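Putative decarboxylase involved in desferrioxamine biosynthesis (Erwinia amylovora, PDB 5O5C) is a pyridoxal-phosphate-dependent group II decarboxylase that probably removes the carboxyl group of lysine during desferrioxamine biosynthesis. Local coordinates at residues D133-D136 against T142-E145; Q146-W151 against L386-T391; I165-G170 against N174-L179; P370-K375 against T379-D384. All coordinates share one frame; numbering follows the deposited sequence.

The four contacts illustrate how a fold-type I enzyme ties its cofactor site to its subunit interface. Contacts 1 and 2 share the helix 140-156 and have centres about 12 Å apart, while contact 3 takes up the strand that follows that helix. Contact 1 lies closest to contact 4, centre to centre about 7 Å, and a salt bridge joins them, Glu145 OE2 to Arg381 NH2 at 2.8 Å; Glu145 OE2 also accepts a probable hydrogen bond from Phe166 N of contact 3. Two cofactors are involved: Gly170 of contact 3 bonds the phosphate of one, and Thr380 of contact 4 reaches the other, which is also hydrogen-bonded to residues of the second subunit.

Contact 1. Residues D133-D136 against T142-E145; sequences DTWD and TLIE
Trp135 brings the edge of its indole to Leu143: CD1 of the leucine lies near the ring plane, 4.3 Å from Trp135 CZ3, a loose apolar contact at the six-membered end of the ring system. CG of the tryptophan is swung roughly away from its own backbone N (chi1 155°), which carries the benzo end toward the helix. Phe462 of the second subunit packs on Trp135, and Phe71 of that subunit packs on Leu143, so the pair lies at the subunit interface. In the fold, a short, weakly bonded helical turn about 135-138 leads almost directly into the long helix 140-156 of the decarboxylase domain. Nearer the turn, Thr142 points toward the 133-136 segment. Its OG1 stands 4.0 Å from Trp135 CA and 3.8 Å from Thr134 O, but the hydroxyl is hydrogen-bonded to Ser138 OG, and that serine is also bonded to Thr134 O. Ser138 thus bridges two oxygens that do not bond directly. Thr134 OG1 has its own partner in Gln137 NE2; it also comes within 2.5 Å of Asp136 OD1, a separation so short that its detail is doubtful.

Contact 2. Residues Q146-W151 against L386-T391; sequences QKVIDW and LKMWLT
Val148 and Trp389 bury the most surface here, with Met388 next, and the contact can be read as one branched side chain dividing its two methyls between two neighbours on the facing helix. Val148 CG2 meets the indole of Trp389 at its edge, in the ring plane, 3.5 Å from CD1; the same methyl is 3.9 Å from Trp389 CB, near where the ring joins CB. The other methyl, Val148 CG1, lies anti to the valine backbone N (chi1 -175°) and rests on Met388 CB at 3.6 Å. These two side chains cross at about a right angle, and the methionine then bends away from the valine toward Phe332 and Gln334. Phe166 of strand 163-167 also packs on Val148 CG1. Lys147 extends the contact along the indole: its CB lies near the ring plane, 4.0 Å from Trp389 NE1. The lysine chain turns at chi2 (90°) and leads its ammonium group away to the carbonyl oxygen of Phe71 of the second subunit. Trp389 in turn makes a cation-pi interaction with Arg393. The short segments approach to 9.4 Å between axes at an angle of 71°, a largely buried helix-helix crossing beside the subunit interface, by which helix 140-156 packs steeply on helix 385-394 in this fold-type I PLP decarboxylase.

Contact 3. Residues I165-G170 against N174-L179; sequences IFTSGG and NLMAML. With PLP (pyridoxal-5'-phosphate), chain H.
Asn174 ND2, 3.7 Å from Gly170 O across the contact, is gripped by two acceptors, Ser218 OG and Asp298 OD2, while His296 NE2 bonds the OD1 of the same amide. Fixed in this way, the amide lies beside the pyridine ring of the cofactor, its ND2 3.6 Å from C6. The backbone N of Asn174 donates to Gly170 O at 3.0 Å, a first-turn bond of helix 170-189. Gly170 N in turn donates to O2P of pyridoxal phosphate over 2.9 Å, with an N-H...O angle of 152°. A phosphate held by main-chain N-H groups at a helix start is the phosphate-binding cup familiar in fold-type I enzymes, and the helix dipole would probably favour the anion. The cofactor is also hydrogen-bonded to Thr171 N, Thr273 and His329 of this chain and to Thr380 of the second subunit. Gly169, at the N-cap, has backbone angles that call for glycine, and the main chain of Gly169 and Gly170 passes close against the phosphate group. Strand and helix are joined further on by Met176. Its extended chain reaches Thr167 tip to tip, CE to CG2 at 3.4 Å, a tight pair, while its SD passes Ile165 CG2 at 4.2 Å, the two side chains crossing at about a right angle. The Thr167 hydroxyl turns instead to Ser173.

Contact 4. Residues P370-K375 against T379-D384; sequences PNLVNK and TTRRFD. With PLP (pyridoxal-5'-phosphate), chain G.
Leu372 and Arg381 supply one of two van der Waals contacts. Leu372 CD1 lies in the plane of the guanidinium, at its edge, 3.7 Å from NH2, and the two side chains cross at about a right angle. Beside them, Val373 CG2 rests 4.1 Å from Thr379 CA; a chi1 of 86° puts CG1 of the valine between N and C and leaves CG2 anti to N, on the side where Thr379 lies. No hydrogen bond passes between the two segments. Nor do the charged interactions cross: Arg381 is paired with Glu145 of helix 140-156, and within 379-384 Arg382 NH1 meets Asp384 OD1 at 3.0 Å, weak as a hydrogen bond but part of a salt bridge. Phosphate binding forms the third group. Thr380 grips O3P of pyridoxal phosphate twice, through OG1 at 2.7 Å and through its backbone N at 3.2 Å with an N-H...O angle of 160°. Thr379 stands alongside, its CB 3.5 Å from O3P, while its hydroxyl bonds to Thr171 of the second subunit. That subunit also supplies Thr171, Thr273 and His329 to the same cofactor. The chemistry therefore implies a composite site: this loop of one chain contributes to the phosphate pocket of the other, so the complete site depends on the dimer.

Contact 1. Residues D133-D136 against T142-E145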
loop_
_atom_site.group_PDB
_atom_site.type_symbol
_atom_site.label_atom_id
_atom_site.label_comp_id
_atom_site.label_asym_id
_atom_site.label_seq_id
_atom_site.Cartn_x
_atom_site.Cartn_y
_atom_site.Cartn_z
ATOM N N ASP B 133 1.892 -11.532 -3.505
ATOM C CA ASP B 133 2.146 -12.174 -2.247
ATOM C C ASP B 133 2.491 -13.658 -2.412
ATOM O O ASP B 133 3.377 -14.140 -1.718
ATOM C CB ASP B 133 1.025 -11.940 -1.247
ATOM C CG ASP B 133 -0.307 -12.413 -1.721
ATOM O OD1 ASP B 133 -0.561 -12.361 -2.943
ATOM O OD2 ASP B 133 -1.101 -12.847 -0.874
ATOM N N THR B 134 1.859 -14.347 -3.363
ATOM C CA THR B 134 2.143 -15.753 -3.571
ATOM C C THR B 134 2.359 -16.121 -5.011
ATOM O O THR B 134 1.837 -15.516 -5.947
ATOM C CB THR B 134 1.024 -16.693 -3.010
ATOM O OG1 THR B 134 -0.191 -16.451 -3.724
ATOM C CG2 THR B 134 0.798 -16.485 -1.547
ATOM N N TRP B 135 3.095 -17.185 -5.205
ATOM C CA TRP B 135 3.347 -17.647 -6.582
ATOM C C TRP B 135 2.004 -18.017 -7.274
ATOM O O TRP B 135 1.760 -17.665 -8.468
ATOM C CB TRP B 135 4.369 -18.762 -6.613
ATOM C CG TRP B 135 4.241 -19.623 -7.769
ATOM C CD1 TRP B 135 3.437 -20.725 -7.881
ATOM C CD2 TRP B 135 4.891 -19.476 -8.998
ATOM N NE1 TRP B 135 3.555 -21.258 -9.098
ATOM C CE2 TRP B 135 4.454 -20.519 -9.813
ATOM C CE3 TRP B 135 5.875 -18.605 -9.472
ATOM C CZ2 TRP B 135 4.918 -20.692 -11.083
ATOM C CZ3 TRP B 135 6.293 -18.750 -10.683
ATOM C CH2 TRP B 135 5.835 -19.802 -11.510
ATOM N N ASP B 136 1.101 -18.596 -6.514
ATOM C CA ASP B 136 -0.180 -19.062 -7.102
ATOM C C ASP B 136 -1.206 -17.935 -7.412
ATOM O O ASP B 136 -2.301 -18.227 -7.860
ATOM C CB ASP B 136 -0.764 -20.200 -6.287
ATOM C CG ASP B 136 -1.199 -19.796 -4.912
ATOM O OD1 ASP B 136 -1.248 -18.595 -4.606
ATOM O OD2 ASP B 136 -1.419 -20.692 -4.084
ATOM N N THR B 142 6.114 -12.874 -9.711
ATOM C CA THR B 142 6.898 -13.138 -8.500
ATOM C C THR B 142 8.374 -13.097 -8.820
ATOM O O THR B 142 9.158 -12.482 -8.056
ATOM C CB THR B 142 6.486 -14.440 -7.802
ATOM O OG1 THR B 142 5.261 -14.204 -7.089
ATOM C CG2 THR B 142 7.545 -14.929 -6.830
ATOM N N LEU B 143 8.725 -13.680 -9.966
ATOM C CA LEU B 143 10.106 -13.744 -10.407
ATOM C C LEU B 143 10.546 -12.370 -10.884
ATOM O O LEU B 143 11.675 -11.940 -10.559
ATOM C CB LEU B 143 10.281 -14.792 -11.522
ATOM C CG LEU B 143 9.827 -16.197 -11.192
ATOM C CD1 LEU B 143 9.883 -17.133 -12.372
ATOM C CD2 LEU B 143 10.687 -16.751 -10.082
ATOM N N ILE B 144 9.675 -11.653 -11.610
ATOM C CA ILE B 144 9.995 -10.286 -12.046
ATOM C C ILE B 144 10.336 -9.395 -10.854
ATOM O O ILE B 144 11.402 -8.752 -10.830
ATOM C CB ILE B 144 8.895 -9.632 -12.902
ATOM C CG1 ILE B 144 8.911 -10.176 -14.320
ATOM C CG2 ILE B 144 9.048 -8.125 -12.949
ATOM C CD1 ILE B 144 7.603 -9.931 -15.043
ATOM N N GLU B 145 9.494 -9.401 -9.827
ATOM C CA GLU B 145 9.802 -8.560 -8.666
ATOM C C GLU B 145 11.227 -8.883 -8.119
ATOM O O GLU B 145 11.996 -7.968 -7.738
ATOM C CB GLU B 145 8.752 -8.687 -7.564
ATOM C CG GLU B 145 9.209 -8.044 -6.243
ATOM C CD GLU B 145 8.099 -7.757 -5.260
ATOM O OE1 GLU B 145 6.934 -7.622 -5.754
ATOM O OE2 GLU B 145 8.394 -7.720 -4.007
#

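Contact 2. Residues Q146-W151 against L386-T391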
loop_
_atom_site.group_PDB
_atom_site.type_symbol
_atom_site.label_atom_id
_atom_site.label_comp_id
_atom_site.label_asym_id
_atom_site.label_seq_id
_atom_site.Cartn_x
_atom_site.Cartn_y
_atom_site.Cartn_z
ATOM N N GLN B 146 11.534 -10.176 -8.036
ATOM C CA GLN B 146 12.807 -10.600 -7.494
ATOM C C GLN B 146 13.971 -10.049 -8.296
ATOM O O GLN B 146 14.944 -9.605 -7.716
ATOM C CB GLN B 146 12.937 -12.111 -7.404
ATOM C CG GLN B 146 14.119 -12.506 -6.523
ATOM C CD GLN B 146 13.945 -12.162 -5.055
ATOM O OE1 GLN B 146 12.946 -12.536 -4.437
ATOM N NE2 GLN B 146 14.940 -11.480 -4.471
ATOM N N LYS B 147 13.820 -10.076 -9.613
ATOM C CA LYS B 147 14.726 -9.404 -10.569
ATOM C C LYS B 147 14.904 -7.929 -10.287
ATOM O O LYS B 147 16.013 -7.440 -10.123
ATOM C CB LYS B 147 14.215 -9.596 -12.019
ATOM C CG LYS B 147 15.304 -9.744 -13.047
ATOM C CD LYS B 147 15.696 -11.201 -13.237
ATOM C CE LYS B 147 16.990 -11.301 -14.022
ATOM N NZ LYS B 147 17.460 -12.708 -14.145
ATOM N N VAL B 148 13.814 -7.185 -10.202
ATOM C CA VAL B 148 13.968 -5.782 -9.846
ATOM C C VAL B 148 14.659 -5.529 -8.519
ATOM O O VAL B 148 15.461 -4.618 -8.416
ATOM C CB VAL B 148 12.664 -4.966 -9.893
ATOM C CG1 VAL B 148 12.973 -3.514 -9.631
ATOM C CG2 VAL B 148 12.032 -5.064 -11.259
ATOM N N ILE B 149 14.274 -6.291 -7.500
ATOM C CA ILE B 149 14.892 -6.262 -6.213
ATOM C C ILE B 149 16.390 -6.536 -6.251
ATOM O O ILE B 149 17.180 -5.762 -5.679
ATOM C CB ILE B 149 14.196 -7.279 -5.280
ATOM C CG1 ILE B 149 12.907 -6.661 -4.805
ATOM C CG2 ILE B 149 15.044 -7.609 -4.068
ATOM C CD1 ILE B 149 12.110 -7.599 -3.983
ATOM N N ASP B 150 16.750 -7.632 -6.907
ATOM C CA ASP B 150 18.159 -8.063 -7.031
ATOM C C ASP B 150 18.940 -7.031 -7.810
ATOM O O ASP B 150 20.010 -6.711 -7.403
ATOM C CB ASP B 150 18.315 -9.370 -7.754
ATOM C CG ASP B 150 17.771 -10.588 -6.974
ATOM O OD1 ASP B 150 17.638 -10.622 -5.713
ATOM O OD2 ASP B 150 17.516 -11.552 -7.692
ATOM N N TRP B 151 18.404 -6.526 -8.914
ATOM C CA TRP B 151 19.036 -5.404 -9.629
ATOM C C TRP B 151 19.256 -4.176 -8.725
ATOM O O TRP B 151 20.306 -3.518 -8.788
ATOM C CB TRP B 151 18.211 -5.005 -10.854
ATOM C CG TRP B 151 18.714 -3.766 -11.589
ATOM C CD1 TRP B 151 19.655 -3.749 -12.574
ATOM C CD2 TRP B 151 18.276 -2.393 -11.428
ATOM N NE1 TRP B 151 19.862 -2.464 -13.010
ATOM C CE2 TRP B 151 19.021 -1.609 -12.346
ATOM C CE3 TRP B 151 17.361 -1.752 -10.582
ATOM C CZ2 TRP B 151 18.885 -0.208 -12.452
ATOM C CZ3 TRP B 151 17.216 -0.337 -10.685
ATOM C CH2 TRP B 151 17.982 0.409 -11.629
ATOM N N LEU B 386 6.309 -4.282 -11.804
ATOM C CA LEU B 386 6.204 -4.229 -13.285
ATOM C C LEU B 386 6.606 -2.882 -13.847
ATOM O O LEU B 386 7.059 -2.820 -15.015
ATOM C CB LEU B 386 4.853 -4.612 -13.802
ATOM C CG LEU B 386 4.615 -4.746 -15.297
ATOM C CD1 LEU B 386 5.442 -5.843 -15.919
ATOM C CD2 LEU B 386 3.137 -4.970 -15.551
ATOM N N LYS B 387 6.459 -1.854 -13.005
ATOM C CA LYS B 387 6.749 -0.488 -13.374
ATOM C C LYS B 387 8.231 -0.252 -13.534
ATOM O O LYS B 387 8.604 0.350 -14.505
ATOM C CB LYS B 387 6.170 0.505 -12.374
ATOM C CG LYS B 387 4.650 0.506 -12.390
ATOM C CD LYS B 387 4.031 1.533 -11.448
ATOM C CE LYS B 387 3.442 0.887 -10.213
ATOM N NZ LYS B 387 2.589 1.868 -9.502
ATOM N N MET B 388 9.034 -0.721 -12.570
ATOM C CA MET B 388 10.465 -0.619 -12.619
ATOM C C MET B 388 10.971 -1.618 -13.641
ATOM O O MET B 388 11.968 -1.371 -14.296
ATOM C CB MET B 388 11.109 -0.838 -11.217
ATOM C CG MET B 388 11.106 0.419 -10.355
ATOM S SD MET B 388 12.225 1.525 -11.232
ATOM C CE MET B 388 11.453 2.976 -11.450
ATOM N N TRP B 389 10.248 -2.722 -13.822
ATOM C CA TRP B 389 10.673 -3.729 -14.762
ATOM C C TRP B 389 10.540 -3.268 -16.199
ATOM O O TRP B 389 11.515 -3.409 -17.026
ATOM C CB TRP B 389 9.938 -5.038 -14.543
ATOM C CG TRP B 389 10.757 -6.158 -14.978
ATOM C CD1 TRP B 389 11.777 -6.784 -14.270
ATOM C CD2 TRP B 389 10.716 -6.771 -16.235
ATOM N NE1 TRP B 389 12.351 -7.759 -15.036
ATOM C CE2 TRP B 389 11.730 -7.769 -16.249
ATOM C CE3 TRP B 389 9.937 -6.564 -17.378
ATOM C CZ2 TRP B 389 11.943 -8.598 -17.335
ATOM C CZ3 TRP B 389 10.150 -7.346 -18.438
ATOM C CH2 TRP B 389 11.152 -8.380 -18.423
ATOM N N LEU B 390 9.370 -2.737 -16.525
ATOM C CA LEU B 390 9.183 -2.208 -17.871
ATOM C C LEU B 390 9.969 -0.919 -18.123
ATOM O O LEU B 390 10.363 -0.677 -19.252
ATOM C CB LEU B 390 7.724 -2.049 -18.266
ATOM C CG LEU B 390 6.930 -3.365 -18.394
ATOM C CD1 LEU B 390 5.447 -3.055 -18.447
ATOM C CD2 LEU B 390 7.281 -4.259 -19.560
ATOM N N THR B 391 10.231 -0.110 -17.101
ATOM C CA THR B 391 11.051 1.067 -17.303
ATOM C C THR B 391 12.460 0.675 -17.739
ATOM O O THR B 391 12.966 1.194 -18.751
ATOM C CB THR B 391 11.065 1.989 -16.070
ATOM O OG1 THR B 391 9.734 2.521 -15.836
ATOM C CG2 THR B 391 12.023 3.109 -16.271
#

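Contact 3. Residues I165-G170 against N174-L179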
loop_
_atom_site.group_PDB
_atom_site.type_symbol
_atom_site.label_atom_id
_atom_site.label_comp_id
_atom_site.label_asym_id
_atom_site.label_seq_id
_atom_site.Cartn_x
_atom_site.Cartn_y
_atom_site.Cartn_z
ATOM N N ILE B 165 11.830 -6.361 -0.562
ATOM C CA ILE B 165 10.436 -6.538 -0.870
ATOM C C ILE B 165 9.831 -5.195 -1.296
ATOM O O ILE B 165 10.288 -4.147 -0.894
ATOM C CB ILE B 165 9.739 -7.149 0.357
ATOM C CG1 ILE B 165 8.257 -7.295 0.137
ATOM C CG2 ILE B 165 9.991 -6.336 1.600
ATOM C CD1 ILE B 165 7.896 -8.464 -0.704
ATOM N N PHE B 166 8.823 -5.239 -2.151
ATOM C CA PHE B 166 8.115 -4.043 -2.488
ATOM C C PHE B 166 7.019 -3.827 -1.417
ATOM O O PHE B 166 6.282 -4.753 -1.034
ATOM C CB PHE B 166 7.556 -4.122 -3.882
ATOM C CG PHE B 166 8.510 -3.690 -4.966
ATOM C CD1 PHE B 166 9.437 -4.573 -5.499
ATOM C CD2 PHE B 166 8.418 -2.405 -5.528
ATOM C CE1 PHE B 166 10.317 -4.176 -6.503
ATOM C CE2 PHE B 166 9.291 -2.001 -6.545
ATOM C CZ PHE B 166 10.224 -2.887 -7.042
ATOM N N THR B 167 6.896 -2.579 -0.994
ATOM C CA THR B 167 5.895 -2.124 -0.038
ATOM C C THR B 167 5.101 -0.983 -0.602
ATOM O O THR B 167 5.377 -0.552 -1.691
ATOM C CB THR B 167 6.589 -1.507 1.147
ATOM O OG1 THR B 167 7.300 -0.374 0.673
ATOM C CG2 THR B 167 7.547 -2.489 1.750
ATOM N N SER B 168 4.188 -0.408 0.200
ATOM C CA SER B 168 3.343 0.668 -0.274
ATOM C C SER B 168 4.112 1.908 -0.503
ATOM O O SER B 168 3.682 2.786 -1.251
ATOM C CB SER B 168 2.197 0.977 0.679
ATOM O OG SER B 168 2.531 1.203 2.009
ATOM N N GLY B 169 5.238 2.006 0.190
ATOM C CA GLY B 169 6.091 3.142 0.093
ATOM C C GLY B 169 6.934 3.253 1.329
ATOM O O GLY B 169 6.994 2.349 2.220
ATOM N N GLY B 170 7.562 4.413 1.360
ATOM C CA GLY B 170 8.616 4.780 2.251
ATOM C C GLY B 170 8.305 4.675 3.684
ATOM O O GLY B 170 9.145 4.214 4.428
ATOM N N ASN B 174 10.113 2.088 6.257
ATOM C CA ASN B 174 10.689 2.590 7.518
ATOM C C ASN B 174 10.101 1.876 8.701
ATOM O O ASN B 174 10.811 1.623 9.657
ATOM C CB ASN B 174 10.579 4.100 7.696
ATOM C CG ASN B 174 11.578 4.876 6.850
ATOM O OD1 ASN B 174 12.566 4.315 6.352
ATOM N ND2 ASN B 174 11.350 6.173 6.712
ATOM N N LEU B 175 8.826 1.498 8.628
ATOM C CA LEU B 175 8.253 0.685 9.704
ATOM C C LEU B 175 8.956 -0.669 9.774
ATOM O O LEU B 175 9.346 -1.116 10.885
ATOM C CB LEU B 175 6.759 0.516 9.560
ATOM C CG LEU B 175 6.073 -0.479 10.503
ATOM C CD1 LEU B 175 6.348 -0.117 11.936
ATOM C CD2 LEU B 175 4.581 -0.479 10.206
ATOM N N MET B 176 9.194 -1.270 8.610
ATOM C CA MET B 176 9.772 -2.611 8.592
ATOM C C MET B 176 11.184 -2.528 9.130
ATOM O O MET B 176 11.601 -3.421 9.880
ATOM C CB MET B 176 9.780 -3.227 7.186
ATOM C CG MET B 176 8.434 -3.546 6.605
ATOM S SD MET B 176 8.750 -4.300 5.002
ATOM C CE MET B 176 7.114 -4.578 4.335
ATOM N N ALA B 177 11.883 -1.433 8.803
ATOM C CA ALA B 177 13.255 -1.187 9.307
ATOM C C ALA B 177 13.370 -1.094 10.834
ATOM O O ALA B 177 14.274 -1.732 11.452
ATOM C CB ALA B 177 13.900 0.027 8.652
ATOM N N MET B 178 12.463 -0.348 11.462
ATOM C CA MET B 178 12.504 -0.247 12.906
ATOM C C MET B 178 11.969 -1.547 13.561
ATOM O O MET B 178 12.376 -1.895 14.665
ATOM C CB MET B 178 11.746 0.983 13.381
ATOM C CG MET B 178 12.265 2.308 12.821
ATOM S SD MET B 178 14.020 2.571 13.130
ATOM C CE MET B 178 14.148 2.596 14.835
ATOM N N LEU B 179 11.107 -2.278 12.849
ATOM C CA LEU B 179 10.569 -3.511 13.333
ATOM C C LEU B 179 11.709 -4.565 13.433
ATOM O O LEU B 179 11.904 -5.171 14.496
ATOM C CB LEU B 179 9.427 -3.984 12.459
ATOM C CG LEU B 179 8.797 -5.370 12.697
ATOM C CD1 LEU B 179 8.300 -5.650 14.095
ATOM C CD2 LEU B 179 7.669 -5.507 11.680
HETATM N N1 PLP H . 11.698 8.922 4.012
HETATM C C2 PLP H . 12.068 10.052 3.374
HETATM C C2A PLP H . 13.500 10.495 3.374
HETATM C C3 PLP H . 11.043 10.830 2.663
HETATM O O3 PLP H . 11.356 11.989 1.994
HETATM C C4 PLP H . 9.664 10.286 2.707
HETATM C C4A PLP H . 8.533 11.015 2.092
HETATM C C5 PLP H . 9.391 9.047 3.438
HETATM C C6 PLP H . 10.447 8.437 4.085
HETATM C C5A PLP H . 7.982 8.502 3.496
HETATM O O4P PLP H . 7.747 8.020 2.163
HETATM P P PLP H . 6.340 7.526 1.542
HETATM O O1P PLP H . 5.552 8.784 1.357
HETATM O O2P PLP H . 6.721 6.941 0.206
HETATM O O3P PLP H . 5.675 6.553 2.450
#

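Contact 4. Residues P370-K375 against T379-D384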
loop_
_atom_site.group_PDB
_atom_site.type_symbol
_atom_site.label_atom_id
_atom_site.label_comp_id
_atom_site.label_asym_id
_atom_site.label_seq_id
_atom_site.Cartn_x
_atom_site.Cartn_y
_atom_site.Cartn_z
ATOM N N PRO B 370 8.216 -20.069 -4.441
ATOM C CA PRO B 370 8.473 -18.681 -4.035
ATOM C C PRO B 370 7.228 -17.864 -3.652
ATOM O O PRO B 370 6.468 -17.437 -4.536
ATOM C CB PRO B 370 9.136 -18.084 -5.270
ATOM C CG PRO B 370 8.607 -18.878 -6.408
ATOM C CD PRO B 370 8.516 -20.261 -5.866
ATOM N N ASN B 371 7.024 -17.705 -2.346
ATOM C CA ASN B 371 6.016 -16.825 -1.762
ATOM C C ASN B 371 6.561 -15.559 -1.095
ATOM O O ASN B 371 6.999 -15.610 0.041
ATOM C CB ASN B 371 5.193 -17.557 -0.720
ATOM C CG ASN B 371 4.381 -18.688 -1.310
ATOM O OD1 ASN B 371 3.825 -18.579 -2.427
ATOM N ND2 ASN B 371 4.350 -19.796 -0.591
ATOM N N LEU B 372 6.422 -14.414 -1.750
ATOM C CA LEU B 372 7.024 -13.167 -1.243
ATOM C C LEU B 372 6.346 -12.633 0.015
ATOM O O LEU B 372 6.985 -11.884 0.780
ATOM C CB LEU B 372 7.083 -12.108 -2.336
ATOM C CG LEU B 372 7.754 -12.459 -3.671
ATOM C CD1 LEU B 372 7.630 -11.296 -4.656
ATOM C CD2 LEU B 372 9.217 -12.819 -3.554
ATOM N N VAL B 373 5.082 -13.025 0.261
ATOM C CA VAL B 373 4.402 -12.755 1.541
ATOM C C VAL B 373 5.291 -13.098 2.754
ATOM O O VAL B 373 5.272 -12.392 3.751
ATOM C CB VAL B 373 2.967 -13.383 1.657
ATOM C CG1 VAL B 373 2.991 -14.825 2.154
ATOM C CG2 VAL B 373 2.089 -12.548 2.584
ATOM N N ASN B 374 6.171 -14.093 2.633
ATOM C CA ASN B 374 7.024 -14.432 3.773
ATOM C C ASN B 374 7.963 -13.290 4.225
ATOM O O ASN B 374 8.371 -13.278 5.373
ATOM C CB ASN B 374 7.766 -15.749 3.521
ATOM C CG ASN B 374 6.800 -16.913 3.253
ATOM O OD1 ASN B 374 6.832 -17.507 2.178
ATOM N ND2 ASN B 374 5.901 -17.189 4.190
ATOM N N LYS B 375 8.236 -12.316 3.358
ATOM C CA LYS B 375 9.060 -11.133 3.665
ATOM C C LYS B 375 8.291 -9.794 3.863
ATOM O O LYS B 375 8.890 -8.715 4.008
ATOM C CB LYS B 375 10.080 -10.897 2.533
ATOM C CG LYS B 375 10.841 -12.127 2.044
ATOM C CD LYS B 375 11.825 -11.851 0.912
ATOM C CE LYS B 375 11.154 -11.522 -0.398
ATOM N NZ LYS B 375 12.071 -11.434 -1.549
ATOM N N THR B 379 -0.484 -8.533 2.995
ATOM C CA THR B 379 -0.917 -9.750 2.397
ATOM C C THR B 379 -1.124 -9.557 0.879
ATOM O O THR B 379 -0.175 -9.507 0.137
ATOM C CB THR B 379 -2.106 -10.362 3.173
ATOM O OG1 THR B 379 -1.840 -10.374 4.595
ATOM C CG2 THR B 379 -2.296 -11.852 2.734
ATOM N N THR B 380 -2.351 -9.383 0.416
ATOM C CA THR B 380 -2.616 -9.045 -0.943
ATOM C C THR B 380 -1.810 -7.819 -1.401
ATOM O O THR B 380 -1.868 -6.769 -0.770
ATOM C CB THR B 380 -4.102 -8.736 -1.106
ATOM O OG1 THR B 380 -4.795 -9.918 -0.865
ATOM C CG2 THR B 380 -4.430 -8.268 -2.478
ATOM N N ARG B 381 -1.083 -7.964 -2.486
ATOM C CA ARG B 381 -0.194 -6.920 -2.934
ATOM C C ARG B 381 -0.105 -6.878 -4.458
ATOM O O ARG B 381 0.041 -7.885 -5.082
ATOM C CB ARG B 381 1.170 -7.105 -2.315
ATOM C CG ARG B 381 2.061 -5.890 -2.397
ATOM C CD ARG B 381 3.378 -6.174 -1.676
ATOM N NE ARG B 381 4.376 -6.791 -2.566
ATOM C CZ ARG B 381 4.880 -8.009 -2.448
ATOM N NH1 ARG B 381 4.469 -8.864 -1.506
ATOM N NH2 ARG B 381 5.790 -8.405 -3.315
ATOM N N ARG B 382 -0.173 -5.686 -5.004
ATOM C CA ARG B 382 -0.216 -5.440 -6.426
ATOM C C ARG B 382 1.187 -5.464 -7.030
ATOM O O ARG B 382 2.178 -5.339 -6.344
ATOM C CB ARG B 382 -0.967 -4.126 -6.698
ATOM C CG ARG B 382 -0.188 -2.833 -6.464
ATOM C CD ARG B 382 -1.054 -1.607 -6.502
ATOM N NE ARG B 382 -1.680 -1.422 -7.779
ATOM C CZ ARG B 382 -1.321 -0.579 -8.756
ATOM N NH1 ARG B 382 -0.300 0.260 -8.654
ATOM N NH2 ARG B 382 -2.038 -0.587 -9.881
ATOM N N PHE B 383 1.261 -5.707 -8.313
ATOM C CA PHE B 383 2.527 -5.966 -9.024
ATOM C C PHE B 383 3.275 -4.663 -9.375
ATOM O O PHE B 383 3.537 -4.328 -10.538
ATOM C CB PHE B 383 2.186 -6.777 -10.247
ATOM C CG PHE B 383 3.349 -7.306 -11.046
ATOM C CD1 PHE B 383 4.654 -7.350 -10.578
ATOM C CD2 PHE B 383 3.085 -7.785 -12.325
ATOM C CE1 PHE B 383 5.678 -7.834 -11.380
ATOM C CE2 PHE B 383 4.106 -8.276 -13.118
ATOM C CZ PHE B 383 5.397 -8.298 -12.645
ATOM N N ASP B 384 3.651 -3.940 -8.328
ATOM C CA ASP B 384 4.299 -2.626 -8.501
ATOM C C ASP B 384 5.638 -2.729 -9.224
ATOM O O ASP B 384 6.062 -1.842 -9.996
ATOM C CB ASP B 384 4.418 -1.943 -7.163
ATOM C CG ASP B 384 3.166 -1.131 -6.787
ATOM O OD1 ASP B 384 2.422 -0.696 -7.730
ATOM O OD2 ASP B 384 2.928 -0.927 -5.552
HETATM N N1 PLP G . -9.320 -10.572 6.668
HETATM C C2 PLP G . -9.982 -11.492 5.919
HETATM C C2A PLP G . -11.256 -12.118 6.398
HETATM C C3 PLP G . -9.485 -11.863 4.589
HETATM O O3 PLP G . -10.166 -12.793 3.861
HETATM C C4 PLP G . -8.228 -11.221 4.128
HETATM C C4A PLP G . -7.659 -11.530 2.793
HETATM C C5 PLP G . -7.587 -10.233 5.047
HETATM C C6 PLP G . -8.190 -9.951 6.276
HETATM C C5A PLP G . -6.313 -9.516 4.633
HETATM O O4P PLP G . -6.596 -8.613 3.557
HETATM P P PLP G . -5.531 -8.323 2.378
HETATM O O1P PLP G . -6.329 -7.430 1.450
HETATM O O2P PLP G . -4.411 -7.618 3.109
HETATM O O3P PLP G . -5.189 -9.648 1.778
#